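Local coordinates for penaeus monodon metallodensovirus major capsid protein (Penaeus monodon metallodensovirus, PDB 6WH7) that forms the 60-subunit icosahedral capsid of a shrimp-infecting parvovirus, probably enclosing and protecting its DNA genome, at residues M88-C92 with L293-F299; V177-M183 with S339-I344; S232-Y238 with Y330-I336. All coordinates share one frame; numbering follows the deposited sequence.

Overall arrangement
All three contacts are structural packing within one subunit, beside the jelly-roll core; helix 88-92 of contact 1 touches both of the others, which meet one another through a small sheet. Contacts 1 and 3, with centres about 14 Å apart, are joined by a probable hydrogen bond from M88 N to A237 O, while the R89 side chain packs on N236. Contacts 1 and 2 lie about 17 Å apart and meet where R89 CD touches V180 CG2 at 3.4 Å. Contacts 2 and 3 are about 13 Å apart. In their sheet strand 340-345 is the middle strand, between 335-337 and 169-179; N342 N probably bonds to S335 O at 2.8 Å. Contact 3 is nested inside the chain loop that contact 2 closes.

Contact 1: residues M88-C92 with L293-F299; sequences MRFYC and LETEIEF
I297 is the main bump on strand 293-299, and M88, Y91 and C92 of the short helix 88-92 form the hollow that receives it. The strand belongs to a sheet of the parvoviral jelly roll, between strands 59-75 and 118-135; the helix lies across it at 103°, with local axes 7.6 Å apart. I297 CB sits 3.6 Å from Y91 CB, and the two side chains cross at about a right angle. Its CG2 lies against both Y91 CB and C92 CB, and its CG1 branch, set opposite the backbone N (chi1 -177°), carries CD1 to within 3.6 Å of M88 CE. Two residues earlier, T295 is a smaller bump: its CG2 reaches F90 CE2 at 3.5 Å, while its CB lies 3.7 Å from Y91 CD1. T295 OG1 bonds R184, and the Y91 hydroxyl bonds W85 O. The F90 ring is thus received between T295 and L293, whose CD2 approaches F90 CZ at 3.7 Å. At the other end M88 bends at chi2 and chi3 and meets F299 from the opposite direction, CE lying 3.9 Å from F299 CZ.

Contact 2: residues V177-M183 with S339-I344; sequences VWPVSSM and SKINNI
A small antiparallel sheet beside the jelly-roll core is the setting here: strand 169-179 ends against strand 340-345, where W178 meets I341, and just beyond the strands V180 meets S339. Two backbone bonds join them. I341 N donates to W178 O at 2.6 Å in a nearly straight bond (171° at the hydrogen), and V180 N donates to S339 O, also 2.6 Å, with 153° at the hydrogen. Between them P179 faces K340 as a non-hydrogen-bonded pair, a position where the proline's missing N-H costs no bond to this neighbour. Past P179 the chain turns, S182 N bonding back to P179 O.

The W178 indole lies beside I341 and I344. I341 CG2 comes in at the ring edge, near its plane, 3.9 Å from CE3, while I344 CG1 reaches CZ3 at 3.6 Å. With CG opposite its own carbonyl carbon (chi1 -71°) and chi2 near zero, W178 points its six-membered ring toward I344. Y188 stacks on the ring. Beyond the turn, M183 bends at its last torsion to bring CE within 3.7 Å of I341 CD1. On the solvent side, K340 runs across V177, its CD 3.4 Å from V177 CG2, and its chain then leads the ammonium group away.

The polar links between the segments are thus main-chain bonds, consistent with the antiparallel register. Most side-chain contacts are apolar, though V180 CG1 lies against the oxygens of S339. W178 NE1, though buried, is satisfied by V189 O.

Contact 3: residues S232-Y238 with Y330-I336; sequences SDYGNAY and YGSLVSI
Y238 and V334 make the tight end of this contact: V334 CG1 sits over one face of the Y238 ring, 3.4 Å from its centroid and only 10° off the normal, a well-centred CH-pi contact. V334 CG1 lies opposite its own carbonyl carbon, and this sends it to the ring while CG2 turns to N236. The backbones are pinned on both sides of A237 and L333 by a single beta bridge: V334 N donates to N236 O and Y238 N to S332 O, each at 3.0 Å and each bent, at 137° and 140°. The loop after strand 229-230 is thereby joined to the chain leading into strand 335-337, next to the capsid jelly roll.

A second CH-pi contact holds the other end, where Y234 CA lies over the Y330 face, offset toward the rim and 3.7 Å from the centroid. F230 stacks on Y330. The solvent side is looser: exposed L333 touches A237 CB through CD2 at 3.6 Å, and S232 and D233 lie out at the end, where S232 OG bonds D233 OD1.

The hydroxyls of Y234 and Y238 are bonded outside the segments, to E93 and to Q345 N. Two bent main-chain bonds, two CH-pi contacts and apolar packing round A237 make the join, and the D233 carboxylate, probably charged, lies on the exposed side with S232 OG as a partner.

Contact 1: residues M88-C92 with L293-F299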
loop_
_atom_site.group_PDB
_atom_site.type_symbol
_atom_site.label_atom_id
_atom_site.label_comp_id
_atom_site.label_asym_id
_atom_site.label_seq_id
_atom_site.Cartn_x
_atom_site.Cartn_y
_atom_site.Cartn_z
ATOM N N MET A 88 22.804 -92.801 -23.934
ATOM C CA MET A 88 21.426 -92.529 -24.331
ATOM C C MET A 88 20.480 -93.588 -23.794
ATOM O O MET A 88 19.377 -93.275 -23.341
ATOM C CB MET A 88 21.320 -92.455 -25.853
ATOM C CG MET A 88 21.923 -91.234 -26.484
ATOM S SD MET A 88 21.048 -89.731 -26.066
ATOM C CE MET A 88 19.507 -90.021 -26.916
ATOM N N ARG A 89 20.902 -94.848 -23.830
ATOM C CA ARG A 89 20.064 -95.954 -23.392
ATOM C C ARG A 89 19.661 -95.832 -21.934
ATOM O O ARG A 89 18.668 -96.435 -21.518
ATOM C CB ARG A 89 20.820 -97.250 -23.625
ATOM C CG ARG A 89 20.041 -98.482 -23.368
ATOM C CD ARG A 89 20.916 -99.664 -23.579
ATOM N NE ARG A 89 21.356 -99.774 -24.962
ATOM C CZ ARG A 89 20.681 -100.428 -25.895
ATOM N NH1 ARG A 89 19.550 -101.038 -25.581
ATOM N NH2 ARG A 89 21.140 -100.487 -27.132
ATOM N N PHE A 90 20.401 -95.052 -21.157
ATOM C CA PHE A 90 20.120 -94.899 -19.738
ATOM C C PHE A 90 18.819 -94.147 -19.511
ATOM O O PHE A 90 18.035 -94.502 -18.628
ATOM C CB PHE A 90 21.308 -94.187 -19.095
ATOM C CG PHE A 90 21.169 -93.924 -17.631
ATOM C CD1 PHE A 90 21.329 -94.939 -16.715
ATOM C CD2 PHE A 90 20.971 -92.644 -17.165
ATOM C CE1 PHE A 90 21.234 -94.689 -15.376
ATOM C CE2 PHE A 90 20.882 -92.393 -15.831
ATOM C CZ PHE A 90 21.012 -93.415 -14.935
ATOM N N TYR A 91 18.588 -93.089 -20.278
ATOM C CA TYR A 91 17.451 -92.207 -20.067
ATOM C C TYR A 91 16.168 -92.665 -20.745
ATOM O O TYR A 91 15.094 -92.617 -20.144
ATOM C CB TYR A 91 17.821 -90.817 -20.548
ATOM C CG TYR A 91 18.965 -90.249 -19.786
ATOM C CD1 TYR A 91 18.755 -89.539 -18.625
ATOM C CD2 TYR A 91 20.262 -90.446 -20.209
ATOM C CE1 TYR A 91 19.797 -89.024 -17.923
ATOM C CE2 TYR A 91 21.307 -89.934 -19.512
ATOM C CZ TYR A 91 21.071 -89.220 -18.369
ATOM O OH TYR A 91 22.115 -88.698 -17.655
ATOM N N CYS A 92 16.253 -93.065 -22.004
ATOM C CA CYS A 92 15.076 -93.326 -22.817
ATOM C C CYS A 92 14.724 -94.799 -22.914
ATOM O O CYS A 92 13.801 -95.155 -23.647
ATOM C CB CYS A 92 15.256 -92.713 -24.206
ATOM S SG CYS A 92 16.839 -92.994 -24.941
ATOM N N LEU A 293 15.872 -93.430 -8.484
ATOM C CA LEU A 293 16.477 -92.888 -9.689
ATOM C C LEU A 293 15.364 -92.393 -10.595
ATOM O O LEU A 293 14.586 -93.189 -11.121
ATOM C CB LEU A 293 17.332 -93.933 -10.394
ATOM C CG LEU A 293 17.925 -93.467 -11.715
ATOM C CD1 LEU A 293 18.857 -92.315 -11.479
ATOM C CD2 LEU A 293 18.640 -94.595 -12.397
ATOM N N GLU A 294 15.284 -91.082 -10.767
ATOM C CA GLU A 294 14.417 -90.463 -11.755
ATOM C C GLU A 294 15.280 -89.843 -12.836
ATOM O O GLU A 294 16.025 -88.898 -12.570
ATOM C CB GLU A 294 13.520 -89.402 -11.128
ATOM C CG GLU A 294 12.389 -89.939 -10.308
ATOM C CD GLU A 294 11.564 -88.836 -9.698
ATOM O OE1 GLU A 294 12.038 -87.684 -9.677
ATOM O OE2 GLU A 294 10.429 -89.108 -9.267
ATOM N N THR A 295 15.179 -90.365 -14.047
ATOM C CA THR A 295 15.889 -89.818 -15.187
ATOM C C THR A 295 14.915 -89.093 -16.097
ATOM O O THR A 295 13.739 -89.443 -16.178
ATOM C CB THR A 295 16.614 -90.909 -15.974
ATOM O OG1 THR A 295 15.663 -91.853 -16.473
ATOM C CG2 THR A 295 17.586 -91.627 -15.087
ATOM N N GLU A 296 15.408 -88.057 -16.759
ATOM C CA GLU A 296 14.628 -87.358 -17.763
ATOM C C GLU A 296 15.527 -86.995 -18.928
ATOM O O GLU A 296 16.615 -86.455 -18.728
ATOM C CB GLU A 296 13.984 -86.101 -17.191
ATOM C CG GLU A 296 13.141 -85.355 -18.187
ATOM C CD GLU A 296 12.511 -84.120 -17.596
ATOM O OE1 GLU A 296 12.764 -83.834 -16.407
ATOM O OE2 GLU A 296 11.761 -83.430 -18.317
ATOM N N ILE A 297 15.072 -87.295 -20.136
ATOM C CA ILE A 297 15.717 -86.847 -21.359
ATOM C C ILE A 297 14.685 -86.085 -22.169
ATOM O O ILE A 297 13.578 -86.581 -22.392
ATOM C CB ILE A 297 16.312 -88.022 -22.155
ATOM C CG1 ILE A 297 17.033 -87.512 -23.396
ATOM C CG2 ILE A 297 15.257 -89.056 -22.487
ATOM C CD1 ILE A 297 17.890 -88.537 -24.035
ATOM N N GLU A 298 15.030 -84.876 -22.576
ATOM C CA GLU A 298 14.106 -83.979 -23.254
ATOM C C GLU A 298 14.447 -83.967 -24.732
ATOM O O GLU A 298 15.472 -83.421 -25.121
ATOM C CB GLU A 298 14.202 -82.573 -22.680
ATOM C CG GLU A 298 13.795 -82.451 -21.242
ATOM C CD GLU A 298 13.950 -81.041 -20.729
ATOM O OE1 GLU A 298 14.521 -80.208 -21.461
ATOM O OE2 GLU A 298 13.509 -80.761 -19.596
ATOM N N PHE A 299 13.580 -84.521 -25.562
ATOM C CA PHE A 299 13.835 -84.546 -26.992
ATOM C C PHE A 299 13.171 -83.389 -27.712
ATOM O O PHE A 299 12.081 -82.952 -27.348
ATOM C CB PHE A 299 13.354 -85.852 -27.607
ATOM C CG PHE A 299 14.190 -87.026 -27.259
ATOM C CD1 PHE A 299 15.295 -87.341 -28.014
ATOM C CD2 PHE A 299 13.867 -87.825 -26.191
ATOM C CE1 PHE A 299 16.057 -88.424 -27.711
ATOM C CE2 PHE A 299 14.627 -88.908 -25.888
ATOM C CZ PHE A 299 15.724 -89.210 -26.649
#

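Contact 2: residues V177-M183 with S339-I344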
loop_
_atom_site.group_PDB
_atom_site.type_symbol
_atom_site.label_atom_id
_atom_site.label_comp_id
_atom_site.label_asym_id
_atom_site.label_seq_id
_atom_site.Cartn_x
_atom_site.Cartn_y
_atom_site.Cartn_z
ATOM N N VAL A 177 30.690 -108.186 -14.650
ATOM C CA VAL A 177 30.398 -107.724 -15.993
ATOM C C VAL A 177 29.264 -106.711 -15.895
ATOM O O VAL A 177 28.597 -106.593 -14.871
ATOM C CB VAL A 177 30.044 -108.883 -16.945
ATOM C CG1 VAL A 177 28.648 -109.405 -16.674
ATOM C CG2 VAL A 177 30.247 -108.471 -18.378
ATOM N N TRP A 178 29.056 -105.966 -16.981
ATOM C CA TRP A 178 28.114 -104.850 -17.028
ATOM C C TRP A 178 27.020 -105.138 -18.045
ATOM O O TRP A 178 27.106 -104.696 -19.198
ATOM C CB TRP A 178 28.824 -103.547 -17.375
ATOM C CG TRP A 178 29.677 -103.023 -16.292
ATOM C CD1 TRP A 178 29.798 -103.521 -15.040
ATOM C CD2 TRP A 178 30.526 -101.882 -16.355
ATOM N NE1 TRP A 178 30.669 -102.763 -14.311
ATOM C CE2 TRP A 178 31.133 -101.747 -15.100
ATOM C CE3 TRP A 178 30.836 -100.961 -17.355
ATOM C CZ2 TRP A 178 32.030 -100.730 -14.816
ATOM C CZ3 TRP A 178 31.722 -99.959 -17.071
ATOM C CH2 TRP A 178 32.309 -99.848 -15.813
ATOM N N PRO A 179 25.982 -105.874 -17.660
ATOM C CA PRO A 179 24.879 -106.125 -18.588
ATOM C C PRO A 179 24.206 -104.825 -18.988
ATOM O O PRO A 179 23.969 -103.948 -18.159
ATOM C CB PRO A 179 23.938 -107.016 -17.777
ATOM C CG PRO A 179 24.805 -107.646 -16.773
ATOM C CD PRO A 179 25.793 -106.600 -16.398
ATOM N N VAL A 180 23.901 -104.700 -20.279
ATOM C CA VAL A 180 23.249 -103.484 -20.732
ATOM C C VAL A 180 21.794 -103.484 -20.303
ATOM O O VAL A 180 21.167 -102.423 -20.244
ATOM C CB VAL A 180 23.376 -103.329 -22.258
ATOM C CG1 VAL A 180 22.384 -104.212 -22.975
ATOM C CG2 VAL A 180 23.233 -101.910 -22.664
ATOM N N SER A 181 21.244 -104.655 -19.986
ATOM C CA SER A 181 19.882 -104.776 -19.494
ATOM C C SER A 181 19.761 -104.426 -18.026
ATOM O O SER A 181 18.645 -104.306 -17.518
ATOM C CB SER A 181 19.373 -106.195 -19.709
ATOM O OG SER A 181 20.121 -107.114 -18.939
ATOM N N SER A 182 20.880 -104.304 -17.331
ATOM C CA SER A 182 20.916 -103.938 -15.929
ATOM C C SER A 182 21.177 -102.455 -15.726
ATOM O O SER A 182 21.436 -102.034 -14.599
ATOM C CB SER A 182 21.967 -104.766 -15.207
ATOM O OG SER A 182 21.949 -104.473 -13.834
ATOM N N MET A 183 21.151 -101.669 -16.800
ATOM C CA MET A 183 21.757 -100.342 -16.795
ATOM C C MET A 183 21.157 -99.431 -15.732
ATOM O O MET A 183 21.889 -98.747 -15.009
ATOM C CB MET A 183 21.622 -99.711 -18.175
ATOM C CG MET A 183 22.315 -98.383 -18.300
ATOM S SD MET A 183 22.280 -97.750 -19.974
ATOM C CE MET A 183 23.465 -98.832 -20.741
ATOM N N SER A 339 25.389 -108.550 -24.779
ATOM C CA SER A 339 24.598 -107.549 -24.080
ATOM C C SER A 339 25.409 -106.775 -23.051
ATOM O O SER A 339 24.832 -106.031 -22.257
ATOM C CB SER A 339 23.397 -108.213 -23.407
ATOM O OG SER A 339 22.662 -107.287 -22.628
ATOM N N LYS A 340 26.718 -106.970 -23.010
ATOM C CA LYS A 340 27.538 -106.560 -21.881
ATOM C C LYS A 340 28.412 -105.377 -22.265
ATOM O O LYS A 340 29.064 -105.396 -23.310
ATOM C CB LYS A 340 28.378 -107.745 -21.415
ATOM C CG LYS A 340 27.503 -108.875 -20.918
ATOM C CD LYS A 340 28.272 -110.127 -20.589
ATOM C CE LYS A 340 27.359 -111.157 -19.950
ATOM N NZ LYS A 340 26.413 -111.739 -20.941
ATOM N N ILE A 341 28.417 -104.352 -21.420
ATOM C CA ILE A 341 29.208 -103.151 -21.661
ATOM C C ILE A 341 30.667 -103.455 -21.352
ATOM O O ILE A 341 30.998 -103.907 -20.253
ATOM C CB ILE A 341 28.705 -101.977 -20.813
ATOM C CG1 ILE A 341 27.263 -101.638 -21.161
ATOM C CG2 ILE A 341 29.569 -100.770 -21.037
ATOM C CD1 ILE A 341 26.649 -100.634 -20.251
ATOM N N ASN A 342 31.542 -103.206 -22.322
ATOM C CA ASN A 342 32.958 -103.499 -22.144
ATOM C C ASN A 342 33.631 -102.454 -21.273
ATOM O O ASN A 342 34.401 -102.787 -20.368
ATOM C CB ASN A 342 33.640 -103.576 -23.504
ATOM C CG ASN A 342 33.208 -104.773 -24.286
ATOM O OD1 ASN A 342 32.785 -105.771 -23.713
ATOM N ND2 ASN A 342 33.288 -104.683 -25.603
ATOM N N ASN A 343 33.362 -101.186 -21.546
ATOM C CA ASN A 343 33.902 -100.094 -20.760
ATOM C C ASN A 343 33.009 -98.889 -20.972
ATOM O O ASN A 343 32.225 -98.839 -21.920
ATOM C CB ASN A 343 35.362 -99.806 -21.132
ATOM C CG ASN A 343 35.545 -99.462 -22.595
ATOM O OD1 ASN A 343 34.760 -98.729 -23.185
ATOM N ND2 ASN A 343 36.570 -100.036 -23.201
ATOM N N ILE A 344 33.122 -97.923 -20.070
ATOM C CA ILE A 344 32.401 -96.668 -20.187
ATOM C C ILE A 344 33.421 -95.545 -20.228
ATOM O O ILE A 344 34.257 -95.422 -19.328
ATOM C CB ILE A 344 31.394 -96.465 -19.047
ATOM C CG1 ILE A 344 30.262 -97.479 -19.159
ATOM C CG2 ILE A 344 30.820 -95.078 -19.098
ATOM C CD1 ILE A 344 29.332 -97.481 -17.983
#

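Contact 3: residues S232-Y238 with Y330-I336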
loop_
_atom_site.group_PDB
_atom_site.type_symbol
_atom_site.label_atom_id
_atom_site.label_comp_id
_atom_site.label_asym_id
_atom_site.label_seq_id
_atom_site.Cartn_x
_atom_site.Cartn_y
_atom_site.Cartn_z
ATOM N N SER A 232 17.946 -91.445 -36.921
ATOM C CA SER A 232 17.917 -92.871 -36.641
ATOM C C SER A 232 17.881 -93.087 -35.137
ATOM O O SER A 232 17.859 -92.139 -34.351
ATOM C CB SER A 232 19.123 -93.576 -37.267
ATOM O OG SER A 232 19.106 -94.959 -36.974
ATOM N N ASP A 233 17.873 -94.353 -34.732
ATOM C CA ASP A 233 17.864 -94.673 -33.316
ATOM C C ASP A 233 19.256 -94.523 -32.723
ATOM O O ASP A 233 20.265 -94.644 -33.419
ATOM C CB ASP A 233 17.335 -96.085 -33.071
ATOM C CG ASP A 233 18.168 -97.149 -33.740
ATOM O OD1 ASP A 233 19.064 -96.807 -34.540
ATOM O OD2 ASP A 233 17.931 -98.340 -33.458
ATOM N N TYR A 234 19.303 -94.241 -31.419
ATOM C CA TYR A 234 20.593 -94.040 -30.771
ATOM C C TYR A 234 21.406 -95.326 -30.755
ATOM O O TYR A 234 22.595 -95.309 -31.083
ATOM C CB TYR A 234 20.405 -93.465 -29.367
ATOM C CG TYR A 234 19.551 -94.290 -28.447
ATOM C CD1 TYR A 234 20.102 -95.277 -27.654
ATOM C CD2 TYR A 234 18.198 -94.066 -28.358
ATOM C CE1 TYR A 234 19.322 -96.027 -26.822
ATOM C CE2 TYR A 234 17.412 -94.814 -27.537
ATOM C CZ TYR A 234 17.975 -95.786 -26.762
ATOM O OH TYR A 234 17.182 -96.532 -25.927
ATOM N N GLY A 235 20.790 -96.450 -30.409
ATOM C CA GLY A 235 21.453 -97.723 -30.597
ATOM C C GLY A 235 22.715 -97.907 -29.785
ATOM O O GLY A 235 23.796 -98.039 -30.361
ATOM N N ASN A 236 22.590 -97.865 -28.461
ATOM C CA ASN A 236 23.709 -97.921 -27.508
ATOM C C ASN A 236 24.829 -96.959 -27.901
ATOM O O ASN A 236 26.008 -97.298 -27.941
ATOM C CB ASN A 236 24.212 -99.361 -27.264
ATOM C CG ASN A 236 24.832 -100.036 -28.475
ATOM O OD1 ASN A 236 25.557 -99.438 -29.255
ATOM N ND2 ASN A 236 24.557 -101.321 -28.612
ATOM N N ALA A 237 24.430 -95.722 -28.138
ATOM C CA ALA A 237 25.325 -94.594 -28.295
ATOM C C ALA A 237 25.364 -93.795 -27.004
ATOM O O ALA A 237 24.388 -93.750 -26.255
ATOM C CB ALA A 237 24.871 -93.693 -29.440
ATOM N N TYR A 238 26.510 -93.185 -26.734
ATOM C CA TYR A 238 26.557 -92.169 -25.701
ATOM C C TYR A 238 25.679 -91.000 -26.115
ATOM O O TYR A 238 25.333 -90.844 -27.286
ATOM C CB TYR A 238 27.980 -91.667 -25.483
ATOM C CG TYR A 238 28.955 -92.682 -24.963
ATOM C CD1 TYR A 238 29.056 -92.938 -23.610
ATOM C CD2 TYR A 238 29.808 -93.347 -25.817
ATOM C CE1 TYR A 238 29.955 -93.844 -23.128
ATOM C CE2 TYR A 238 30.710 -94.255 -25.339
ATOM C CZ TYR A 238 30.777 -94.501 -23.993
ATOM O OH TYR A 238 31.673 -95.413 -23.507
ATOM N N TYR A 330 24.139 -91.092 -34.949
ATOM C CA TYR A 330 24.700 -90.894 -33.619
ATOM C C TYR A 330 26.200 -91.142 -33.596
ATOM O O TYR A 330 26.706 -92.096 -34.191
ATOM C CB TYR A 330 23.992 -91.778 -32.603
ATOM C CG TYR A 330 22.702 -91.183 -32.117
ATOM C CD1 TYR A 330 22.689 -90.354 -31.014
ATOM C CD2 TYR A 330 21.510 -91.415 -32.769
ATOM C CE1 TYR A 330 21.532 -89.795 -30.554
ATOM C CE2 TYR A 330 20.337 -90.853 -32.315
ATOM C CZ TYR A 330 20.357 -90.043 -31.203
ATOM O OH TYR A 330 19.209 -89.467 -30.730
ATOM N N GLY A 331 26.906 -90.270 -32.883
ATOM C CA GLY A 331 28.336 -90.132 -33.026
ATOM C C GLY A 331 29.202 -91.274 -32.562
ATOM O O GLY A 331 29.969 -91.841 -33.345
ATOM N N SER A 332 29.097 -91.623 -31.294
ATOM C CA SER A 332 29.991 -92.600 -30.707
ATOM C C SER A 332 29.181 -93.546 -29.852
ATOM O O SER A 332 28.228 -93.137 -29.187
ATOM C CB SER A 332 31.065 -91.941 -29.873
ATOM O OG SER A 332 30.481 -91.295 -28.770
ATOM N N LEU A 333 29.568 -94.807 -29.877
ATOM C CA LEU A 333 28.811 -95.863 -29.245
ATOM C C LEU A 333 29.524 -96.303 -27.982
ATOM O O LEU A 333 30.754 -96.278 -27.905
ATOM C CB LEU A 333 28.659 -97.053 -30.186
ATOM C CG LEU A 333 28.062 -96.745 -31.550
ATOM C CD1 LEU A 333 27.988 -98.010 -32.366
ATOM C CD2 LEU A 333 26.718 -96.087 -31.430
ATOM N N VAL A 334 28.744 -96.697 -26.982
ATOM C CA VAL A 334 29.331 -97.415 -25.869
ATOM C C VAL A 334 29.840 -98.747 -26.395
ATOM O O VAL A 334 29.276 -99.328 -27.329
ATOM C CB VAL A 334 28.314 -97.604 -24.733
ATOM C CG1 VAL A 334 27.792 -96.275 -24.293
ATOM C CG2 VAL A 334 27.177 -98.457 -25.179
ATOM N N SER A 335 30.930 -99.228 -25.819
ATOM C CA SER A 335 31.505 -100.475 -26.292
ATOM C C SER A 335 30.675 -101.625 -25.743
ATOM O O SER A 335 30.610 -101.828 -24.529
ATOM C CB SER A 335 32.961 -100.587 -25.858
ATOM O OG SER A 335 33.529 -101.801 -26.304
ATOM N N ILE A 336 30.050 -102.379 -26.640
ATOM C CA ILE A 336 29.150 -103.465 -26.285
ATOM C C ILE A 336 29.599 -104.705 -27.033
ATOM O O ILE A 336 29.761 -104.669 -28.256
ATOM C CB ILE A 336 27.686 -103.156 -26.651
ATOM C CG1 ILE A 336 27.205 -101.872 -26.002
ATOM C CG2 ILE A 336 26.789 -104.282 -26.209
ATOM C CD1 ILE A 336 27.175 -101.943 -24.556
#